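Local coordinates for protein ethylbenzene dehydrogenase alpha-subunit (Aromatoleum aromaticum, PDB 2IVF) that forms the molybdopterin-oxidoreductase-type alpha subunit of a three-chain enzyme, carrying a molybdenum atom, two pterin guanine dinucleotide cofactors and an iron/sulfur cluster, at residues V279-D284 with A305-L310; L249-C254 with R429-K434. One frame throughout, in Å; residues are numbered along the deposited sequence.

Contact 1: residues V279-D284 with A305-L310. With MGD (2-amino-5,6-dimercapto-7-methyl-3,7,8a,9-tetrahydro-8-oxa-1,3,9,10-tetraaza-anthracen-4-one guanosine dinucleotide), chain M.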
loop_
_atom_site.group_PDB
_atom_site.type_symbol
_atom_site.label_atom_id
_atom_site.label_comp_id
_atom_site.label_asym_id
_atom_site.label_seq_id
_atom_site.Cartn_x
_atom_site.Cartn_y
_atom_site.Cartn_z
ATOM N N VAL A 279 1.632 1.879 21.558
ATOM C CA VAL A 279 1.216 0.533 21.781
ATOM C C VAL A 279 0.451 0.012 20.559
ATOM O O VAL A 279 -0.479 0.663 20.074
ATOM C CB VAL A 279 0.318 0.406 22.979
ATOM C CG1 VAL A 279 -0.022 -1.084 23.191
ATOM C CG2 VAL A 279 1.002 1.117 24.205
ATOM N N VAL A 280 0.845 -1.160 20.070
ATOM C CA VAL A 280 0.116 -1.824 18.980
ATOM C C VAL A 280 -0.531 -3.019 19.592
ATOM O O VAL A 280 0.168 -3.874 20.138
ATOM C CB VAL A 280 1.032 -2.222 17.781
ATOM C CG1 VAL A 280 0.325 -3.132 16.800
ATOM C CG2 VAL A 280 1.570 -0.954 17.044
ATOM N N ILE A 281 -1.865 -3.035 19.564
ATOM C CA ILE A 281 -2.638 -4.187 20.010
ATOM C C ILE A 281 -3.009 -4.948 18.734
ATOM O O ILE A 281 -3.800 -4.470 17.901
ATOM C CB ILE A 281 -3.911 -3.796 20.784
ATOM C CG1 ILE A 281 -3.587 -2.857 21.925
ATOM C CG2 ILE A 281 -4.619 -5.076 21.289
ATOM C CD1 ILE A 281 -4.830 -2.315 22.637
ATOM N N ALA A 282 -2.390 -6.116 18.562
ATOM C CA ALA A 282 -2.555 -6.919 17.370
ATOM C C ALA A 282 -2.228 -8.358 17.751
ATOM O O ALA A 282 -1.306 -8.596 18.553
ATOM C CB ALA A 282 -1.618 -6.453 16.239
ATOM N N PRO A 283 -2.876 -9.304 17.104
ATOM C CA PRO A 283 -2.514 -10.691 17.382
ATOM C C PRO A 283 -1.110 -10.999 16.891
ATOM O O PRO A 283 -0.344 -11.642 17.616
ATOM C CB PRO A 283 -3.586 -11.509 16.671
ATOM C CG PRO A 283 -4.354 -10.578 15.880
ATOM C CD PRO A 283 -4.001 -9.176 16.185
ATOM N N ASP A 284 -0.774 -10.487 15.719
ATOM C CA ASP A 284 0.554 -10.606 15.142
ATOM C C ASP A 284 1.379 -9.389 15.496
ATOM O O ASP A 284 0.858 -8.291 15.738
ATOM C CB ASP A 284 0.507 -10.802 13.626
ATOM C CG ASP A 284 -0.325 -9.728 12.896
ATOM O OD1 ASP A 284 -1.490 -9.557 13.249
ATOM O OD2 ASP A 284 0.188 -9.125 11.948
ATOM N N ALA A 305 -11.332 -8.763 26.621
ATOM C CA ALA A 305 -10.755 -9.236 27.871
ATOM C C ALA A 305 -9.577 -8.325 28.260
ATOM O O ALA A 305 -9.332 -8.063 29.443
ATOM C CB ALA A 305 -10.333 -10.706 27.748
ATOM N N PHE A 306 -8.804 -7.910 27.277
ATOM C CA PHE A 306 -7.663 -7.023 27.566
ATOM C C PHE A 306 -8.185 -5.733 28.177
ATOM O O PHE A 306 -7.754 -5.309 29.248
ATOM C CB PHE A 306 -6.798 -6.794 26.332
ATOM C CG PHE A 306 -5.798 -5.661 26.492
ATOM C CD1 PHE A 306 -4.606 -5.840 27.190
ATOM C CD2 PHE A 306 -6.069 -4.420 25.973
ATOM C CE1 PHE A 306 -3.722 -4.777 27.361
ATOM C CE2 PHE A 306 -5.206 -3.378 26.160
ATOM C CZ PHE A 306 -4.026 -3.561 26.847
ATOM N N TRP A 307 -9.156 -5.130 27.524
ATOM C CA TRP A 307 -9.627 -3.825 27.939
ATOM C C TRP A 307 -10.441 -3.904 29.224
ATOM O O TRP A 307 -10.352 -3.000 30.052
ATOM C CB TRP A 307 -10.432 -3.142 26.846
ATOM C CG TRP A 307 -9.625 -2.685 25.751
ATOM C CD1 TRP A 307 -9.564 -3.224 24.533
ATOM C CD2 TRP A 307 -8.734 -1.578 25.760
ATOM N NE1 TRP A 307 -8.680 -2.538 23.755
ATOM C CE2 TRP A 307 -8.164 -1.502 24.489
ATOM C CE3 TRP A 307 -8.369 -0.625 26.726
ATOM C CZ2 TRP A 307 -7.237 -0.524 24.145
ATOM C CZ3 TRP A 307 -7.440 0.344 26.375
ATOM C CH2 TRP A 307 -6.909 0.395 25.097
ATOM N N LEU A 308 -11.129 -5.005 29.444
ATOM C CA LEU A 308 -11.812 -5.164 30.710
ATOM C C LEU A 308 -10.761 -5.361 31.848
ATOM O O LEU A 308 -10.949 -4.921 32.983
ATOM C CB LEU A 308 -12.786 -6.323 30.615
ATOM C CG LEU A 308 -13.969 -6.077 29.657
ATOM C CD1 LEU A 308 -14.804 -7.352 29.427
ATOM C CD2 LEU A 308 -14.867 -4.943 30.197
ATOM N N GLY A 309 -9.683 -6.064 31.554
ATOM C CA GLY A 309 -8.577 -6.211 32.513
ATOM C C GLY A 309 -8.026 -4.854 32.915
ATOM O O GLY A 309 -7.808 -4.581 34.118
ATOM N N LEU A 310 -7.853 -3.976 31.932
ATOM C CA LEU A 310 -7.400 -2.612 32.188
ATOM C C LEU A 310 -8.406 -1.868 33.069
ATOM O O LEU A 310 -8.030 -1.123 33.961
ATOM C CB LEU A 310 -7.180 -1.837 30.891
ATOM C CG LEU A 310 -5.736 -1.793 30.342
ATOM C CD1 LEU A 310 -5.059 -3.166 30.245
ATOM C CD2 LEU A 310 -5.667 -1.004 29.034
HETATM P PB MGD M . -6.960 -3.363 8.760
HETATM O O1B MGD M . -6.061 -3.255 7.579
HETATM O O2B MGD M . -8.057 -4.358 8.637
HETATM O O3B MGD M . -7.629 -2.019 9.242
HETATM O O3A MGD M . -7.206 -0.215 7.493
HETATM P PA MGD M . -7.172 -0.469 9.068
HETATM O O1A MGD M . -5.788 -0.217 9.481
HETATM O O2A MGD M . -8.231 0.283 9.717
HETATM O "O5'" MGD M . -6.099 -3.741 10.064
HETATM C "C5'" MGD M . -5.222 -4.876 10.018
HETATM C "C4'" MGD M . -4.759 -5.237 11.427
HETATM O "O4'" MGD M . -5.850 -5.742 12.183
HETATM C "C3'" MGD M . -3.884 -6.448 11.205
HETATM O "O3'" MGD M . -2.548 -5.978 11.075
HETATM C "C2'" MGD M . -4.096 -7.259 12.489
HETATM O "O2'" MGD M . -2.875 -7.291 13.252
HETATM C "C1'" MGD M . -5.205 -6.489 13.226
HETATM N N9 MGD M . -6.163 -7.457 13.808
HETATM C C8 MGD M . -6.837 -8.440 13.191
HETATM N N7 MGD M . -7.645 -9.072 14.050
HETATM C C5 MGD M . -7.481 -8.450 15.245
HETATM C C6 MGD M . -7.978 -8.612 16.531
HETATM O O6 MGD M . -8.775 -9.493 16.878
HETATM N N1 MGD M . -7.537 -7.718 17.510
HETATM C C2 MGD M . -6.608 -6.689 17.295
HETATM N N2 MGD M . -6.223 -5.870 18.333
HETATM N N3 MGD M . -6.159 -6.536 16.041
HETATM C C4 MGD M . -6.557 -7.398 15.056
HETATM C C10 MGD M . -8.363 -0.385 6.761
HETATM C C11 MGD M . -8.548 0.822 5.874
HETATM O O11 MGD M . -7.435 0.936 5.086
HETATM C C12 MGD M . -9.841 0.819 5.045
HETATM S S12 MGD M . -11.335 0.125 5.658
HETATM C C13 MGD M . -9.839 1.379 3.792
HETATM S S13 MGD M . -11.304 1.399 2.872
HETATM C C14 MGD M . -8.588 1.944 3.212
HETATM N N15 MGD M . -8.041 0.906 2.292
HETATM C C16 MGD M . -6.660 0.806 2.039
HETATM C C17 MGD M . -6.132 -0.035 1.093
HETATM O O17 MGD M . -6.863 -0.789 0.407
HETATM N N18 MGD M . -4.731 -0.052 0.933
HETATM C C19 MGD M . -3.894 0.740 1.655
HETATM N N19 MGD M . -2.570 0.639 1.424
HETATM N N20 MGD M . -4.445 1.521 2.596
HETATM C C21 MGD M . -5.775 1.590 2.771
HETATM N N22 MGD M . -6.316 2.421 3.746
HETATM C C23 MGD M . -7.580 2.166 4.374
#

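Contact 2: residues L249-C254 with R429-K434. With MGD (2-amino-5,6-dimercapto-7-methyl-3,7,8a,9-tetrahydro-8-oxa-1,3,9,10-tetraaza-anthracen-4-one guanosine dinucleotide), chain M.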
loop_
_atom_site.group_PDB
_atom_site.type_symbol
_atom_site.label_atom_id
_atom_site.label_comp_id
_atom_site.label_asym_id
_atom_site.label_seq_id
_atom_site.Cartn_x
_atom_site.Cartn_y
_atom_site.Cartn_z
ATOM N N LEU A 249 -0.130 8.649 25.320
ATOM C CA LEU A 249 -0.204 7.190 25.210
ATOM C C LEU A 249 -1.113 6.933 24.040
ATOM O O LEU A 249 -2.180 7.562 23.965
ATOM C CB LEU A 249 -0.858 6.558 26.435
ATOM C CG LEU A 249 -1.043 5.043 26.514
ATOM C CD1 LEU A 249 0.310 4.340 26.369
ATOM C CD2 LEU A 249 -1.762 4.659 27.869
ATOM N N ILE A 250 -0.621 6.160 23.071
ATOM C CA ILE A 250 -1.316 5.924 21.804
ATOM C C ILE A 250 -1.511 4.421 21.612
ATOM O O ILE A 250 -0.539 3.626 21.664
ATOM C CB ILE A 250 -0.529 6.470 20.600
ATOM C CG1 ILE A 250 -0.283 7.983 20.736
ATOM C CG2 ILE A 250 -1.239 6.104 19.267
ATOM C CD1 ILE A 250 0.855 8.572 19.888
ATOM N N PHE A 251 -2.750 4.022 21.391
ATOM C CA PHE A 251 -3.106 2.635 21.084
ATOM C C PHE A 251 -3.538 2.455 19.637
ATOM O O PHE A 251 -4.599 2.958 19.231
ATOM C CB PHE A 251 -4.278 2.162 21.975
ATOM C CG PHE A 251 -3.918 1.959 23.388
ATOM C CD1 PHE A 251 -3.294 0.789 23.806
ATOM C CD2 PHE A 251 -4.239 2.911 24.331
ATOM C CE1 PHE A 251 -2.951 0.601 25.129
ATOM C CE2 PHE A 251 -3.932 2.712 25.654
ATOM C CZ PHE A 251 -3.260 1.571 26.058
ATOM N N MET A 252 -2.729 1.728 18.856
ATOM C CA MET A 252 -3.092 1.320 17.501
ATOM C C MET A 252 -3.650 -0.070 17.626
ATOM O O MET A 252 -2.915 -0.969 18.028
ATOM C CB MET A 252 -1.854 1.299 16.606
ATOM C CG MET A 252 -1.277 2.681 16.400
ATOM S SD MET A 252 -2.344 3.560 15.232
ATOM C CE MET A 252 -2.193 5.230 15.791
ATOM N N THR A 253 -4.934 -0.261 17.299
ATOM C CA THR A 253 -5.571 -1.544 17.558
ATOM C C THR A 253 -6.472 -1.889 16.390
ATOM O O THR A 253 -7.018 -0.992 15.749
ATOM C CB THR A 253 -6.370 -1.513 18.861
ATOM O OG1 THR A 253 -6.914 -2.810 19.059
ATOM C CG2 THR A 253 -7.479 -0.447 18.881
ATOM N N CYS A 254 -6.586 -3.173 16.074
ATOM C CA CYS A 254 -7.394 -3.591 14.935
ATOM C C CYS A 254 -7.057 -2.750 13.717
ATOM O O CYS A 254 -7.924 -2.453 12.947
ATOM C CB CYS A 254 -8.881 -3.494 15.261
ATOM S SG CYS A 254 -9.334 -4.804 16.355
ATOM N N ARG A 429 -1.460 -4.946 33.762
ATOM C CA ARG A 429 -1.366 -4.060 34.926
ATOM C C ARG A 429 -0.639 -2.767 34.574
ATOM O O ARG A 429 -1.101 -1.681 34.945
ATOM C CB ARG A 429 -0.713 -4.763 36.109
ATOM C CG ARG A 429 -1.124 -4.160 37.456
ATOM C CD ARG A 429 -0.887 -5.076 38.611
ATOM N NE ARG A 429 -1.958 -6.022 38.890
ATOM C CZ ARG A 429 -1.777 -7.330 39.098
ATOM N NH1 ARG A 429 -0.568 -7.904 39.011
ATOM N NH2 ARG A 429 -2.830 -8.084 39.378
ATOM N N GLU A 430 0.476 -2.865 33.839
ATOM C CA GLU A 430 1.191 -1.664 33.405
ATOM C C GLU A 430 0.337 -0.701 32.581
ATOM O O GLU A 430 0.332 0.503 32.828
ATOM C CB GLU A 430 2.411 -2.017 32.570
ATOM C CG GLU A 430 3.233 -0.796 32.157
ATOM C CD GLU A 430 4.472 -1.201 31.353
ATOM O OE1 GLU A 430 5.044 -2.262 31.681
ATOM O OE2 GLU A 430 4.807 -0.461 30.419
ATOM N N LEU A 431 -0.356 -1.236 31.585
ATOM C CA LEU A 431 -1.192 -0.426 30.745
ATOM C C LEU A 431 -2.466 0.073 31.434
ATOM O O LEU A 431 -2.946 1.175 31.112
ATOM C CB LEU A 431 -1.496 -1.131 29.424
ATOM C CG LEU A 431 -0.266 -1.257 28.504
ATOM C CD1 LEU A 431 -0.494 -2.194 27.259
ATOM C CD2 LEU A 431 0.268 0.146 28.050
ATOM N N GLY A 432 -3.014 -0.712 32.360
ATOM C CA GLY A 432 -4.109 -0.238 33.221
ATOM C C GLY A 432 -3.738 1.047 33.914
ATOM O O GLY A 432 -4.490 2.037 33.909
ATOM N N ARG A 433 -2.550 1.039 34.510
ATOM C CA ARG A 433 -2.083 2.152 35.287
ATOM C C ARG A 433 -1.761 3.337 34.392
ATOM O O ARG A 433 -2.029 4.492 34.765
ATOM C CB ARG A 433 -0.872 1.740 36.145
ATOM C CG ARG A 433 -1.253 0.699 37.182
ATOM C CD ARG A 433 -0.059 0.098 37.850
ATOM N NE ARG A 433 -0.446 -0.694 39.014
ATOM C CZ ARG A 433 0.416 -1.360 39.773
ATOM N NH1 ARG A 433 1.718 -1.382 39.463
ATOM N NH2 ARG A 433 -0.039 -2.049 40.814
ATOM N N LYS A 434 -1.214 3.071 33.209
ATOM C CA LYS A 434 -0.831 4.133 32.317
ATOM C C LYS A 434 -2.011 4.825 31.697
ATOM O O LYS A 434 -2.001 6.032 31.567
ATOM C CB LYS A 434 0.097 3.634 31.223
ATOM C CG LYS A 434 1.468 3.344 31.769
ATOM C CD LYS A 434 2.448 2.840 30.760
ATOM C CE LYS A 434 3.883 2.849 31.330
ATOM N NZ LYS A 434 4.822 2.235 30.373
HETATM P PB MGD M . -6.960 -3.363 8.760
HETATM O O1B MGD M . -6.061 -3.255 7.579
HETATM O O2B MGD M . -8.057 -4.358 8.637
HETATM O O3B MGD M . -7.629 -2.019 9.242
HETATM O O3A MGD M . -7.206 -0.215 7.493
HETATM P PA MGD M . -7.172 -0.469 9.068
HETATM O O1A MGD M . -5.788 -0.217 9.481
HETATM O O2A MGD M . -8.231 0.283 9.717
HETATM O "O5'" MGD M . -6.099 -3.741 10.064
HETATM C "C5'" MGD M . -5.222 -4.876 10.018
HETATM C "C4'" MGD M . -4.759 -5.237 11.427
HETATM O "O4'" MGD M . -5.850 -5.742 12.183
HETATM C "C3'" MGD M . -3.884 -6.448 11.205
HETATM O "O3'" MGD M . -2.548 -5.978 11.075
HETATM C "C2'" MGD M . -4.096 -7.259 12.489
HETATM O "O2'" MGD M . -2.875 -7.291 13.252
HETATM C "C1'" MGD M . -5.205 -6.489 13.226
HETATM N N9 MGD M . -6.163 -7.457 13.808
HETATM C C8 MGD M . -6.837 -8.440 13.191
HETATM N N7 MGD M . -7.645 -9.072 14.050
HETATM C C5 MGD M . -7.481 -8.450 15.245
HETATM C C6 MGD M . -7.978 -8.612 16.531
HETATM O O6 MGD M . -8.775 -9.493 16.878
HETATM N N1 MGD M . -7.537 -7.718 17.510
HETATM C C2 MGD M . -6.608 -6.689 17.295
HETATM N N2 MGD M . -6.223 -5.870 18.333
HETATM N N3 MGD M . -6.159 -6.536 16.041
HETATM C C4 MGD M . -6.557 -7.398 15.056
HETATM C C10 MGD M . -8.363 -0.385 6.761
HETATM C C11 MGD M . -8.548 0.822 5.874
HETATM O O11 MGD M . -7.435 0.936 5.086
HETATM C C12 MGD M . -9.841 0.819 5.045
HETATM S S12 MGD M . -11.335 0.125 5.658
HETATM C C13 MGD M . -9.839 1.379 3.792
HETATM S S13 MGD M . -11.304 1.399 2.872
HETATM C C14 MGD M . -8.588 1.944 3.212
HETATM N N15 MGD M . -8.041 0.906 2.292
HETATM C C16 MGD M . -6.660 0.806 2.039
HETATM C C17 MGD M . -6.132 -0.035 1.093
HETATM O O17 MGD M . -6.863 -0.789 0.407
HETATM N N18 MGD M . -4.731 -0.052 0.933
HETATM C C19 MGD M . -3.894 0.740 1.655
HETATM N N19 MGD M . -2.570 0.639 1.424
HETATM N N20 MGD M . -4.445 1.521 2.596
HETATM C C21 MGD M . -5.775 1.590 2.771
HETATM N N22 MGD M . -6.316 2.421 3.746
HETATM C C23 MGD M . -7.580 2.166 4.374
#

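Contact 1: residues V279-D284 with A305-L310
Ile281 meets helix 303-316 through a single methyl group, CD1, which abuts Phe306 and Trp307 where their rings meet. The closest approach is tight, 3.4 Å from Ile281 CD1 to Trp307 CZ2, with Phe306 CE2 a little farther off at 3.7 Å from the same methyl. Both rings are met obliquely. The extended second torsion of Ile281 (chi2 174°) carries CD1 outward from the strand to the helix. The two rings also pack on each other: Phe306 CE2 sits over the centre of the indole, 3.8 Å above its plane, and Leu310 CD1 covers part of one face of the phenyl ring.

Strand 277-281 belongs to a four-stranded parallel sheet with the order 3-2-1-4, consistent with the dinucleotide-binding, Rossmann-like architecture of molybdopterin oxidoreductases. Helix 303-316 packs on one side of this sheet, where Val296 of the neighbouring strand also touches Phe306, and helix 454-467 lies against Trp307.

Polar bonding is directed to MGD at the carboxyl end of the strand. The exocyclic amine N2 of its guanine donates to Ile281 O at 2.8 Å, with an angle of 153° at the hydrogen. The ribose hydroxyl O2' donates to Asp284 OD1 over 2.7 Å; Gln915 NE2 is bonded to the same carboxylate oxygen and probably helps fix its position.

Van der Waals contacts with the cofactor come from the two residues after Ile281. Pro283 lies over one face of the purine, its CD 3.3 Å from MGD C4, while Ala282 CB sits beside O2'.

Contact 2: residues L249-C254 with R429-K434
Phe251 receives CD1 of Leu431 at the edge of its ring, near the ring plane, with 4.3 Å between Phe251 CE1 and Leu431 CD1. One face of the same phenyl ring is covered by the indole of Trp307, which comes in edge-to-face with CH2 leading, so that the ring is engaged from two directions at once. On the outer side of helix 425-437 another flat group, the guanidinium of Arg433, has Arg429 CG 3.8 Å above its plane and displaced toward the rim; its NH2 forms a salt bridge with Glu317.

The contact is a helix-on-sheet packing within the parallel alpha/beta region of the molybdopterin oxidoreductase fold. Helix 425-437 leads directly into strand 440-444, which pairs with strand 249-253, and its Leu431 and Lys434 side faces the sheet.

Leu249 makes the other van der Waals contact with the helix. With CG anti to the backbone N (chi1 180°) and CD2 in turn anti to CA, CD2 extends to the helix backbone, 3.8 Å from Lys434 C, and also approaches the CB of that lysine at 4.0 Å. Lys434 thus contributes its root to the buried interface, while the extended remainder of the side chain leads away to a cluster of charges. There NZ forms a salt bridge with Glu277 and a second with Glu430 OE2, one helical turn earlier, at 2.7 Å, meeting it on the anti side and 30° out of the carboxylate plane. A salt bridge from Glu430 OE2 to Arg279 of the beta-subunit links the helix to the subunit interface.

At the far end of the strand, Thr253 OG1 lies 3.2 Å from MGD N2, and Cys254 SG stands over a face of the guanine, 3.4 Å from MGD C2.

In the fold
Contacts 1 and 2, whose centres are about 8 Å apart, share one parallel sheet. Their strands are neighbours, joined by probable hydrogen bonds from Met252 N to Val279 O and from Ile281 N to Met252 O, each 2.8 Å. Their helices also touch, Leu310 CG packing 3.6 Å from Gly432 N. Both strands deliver their carboxyl ends to MGD: Pro283 from 279-284 and Cys254 from 249-254 lie against opposite faces of its guanine. The residues just past the two strand ends therefore clasp the base between them, while the two helices pack together farther along.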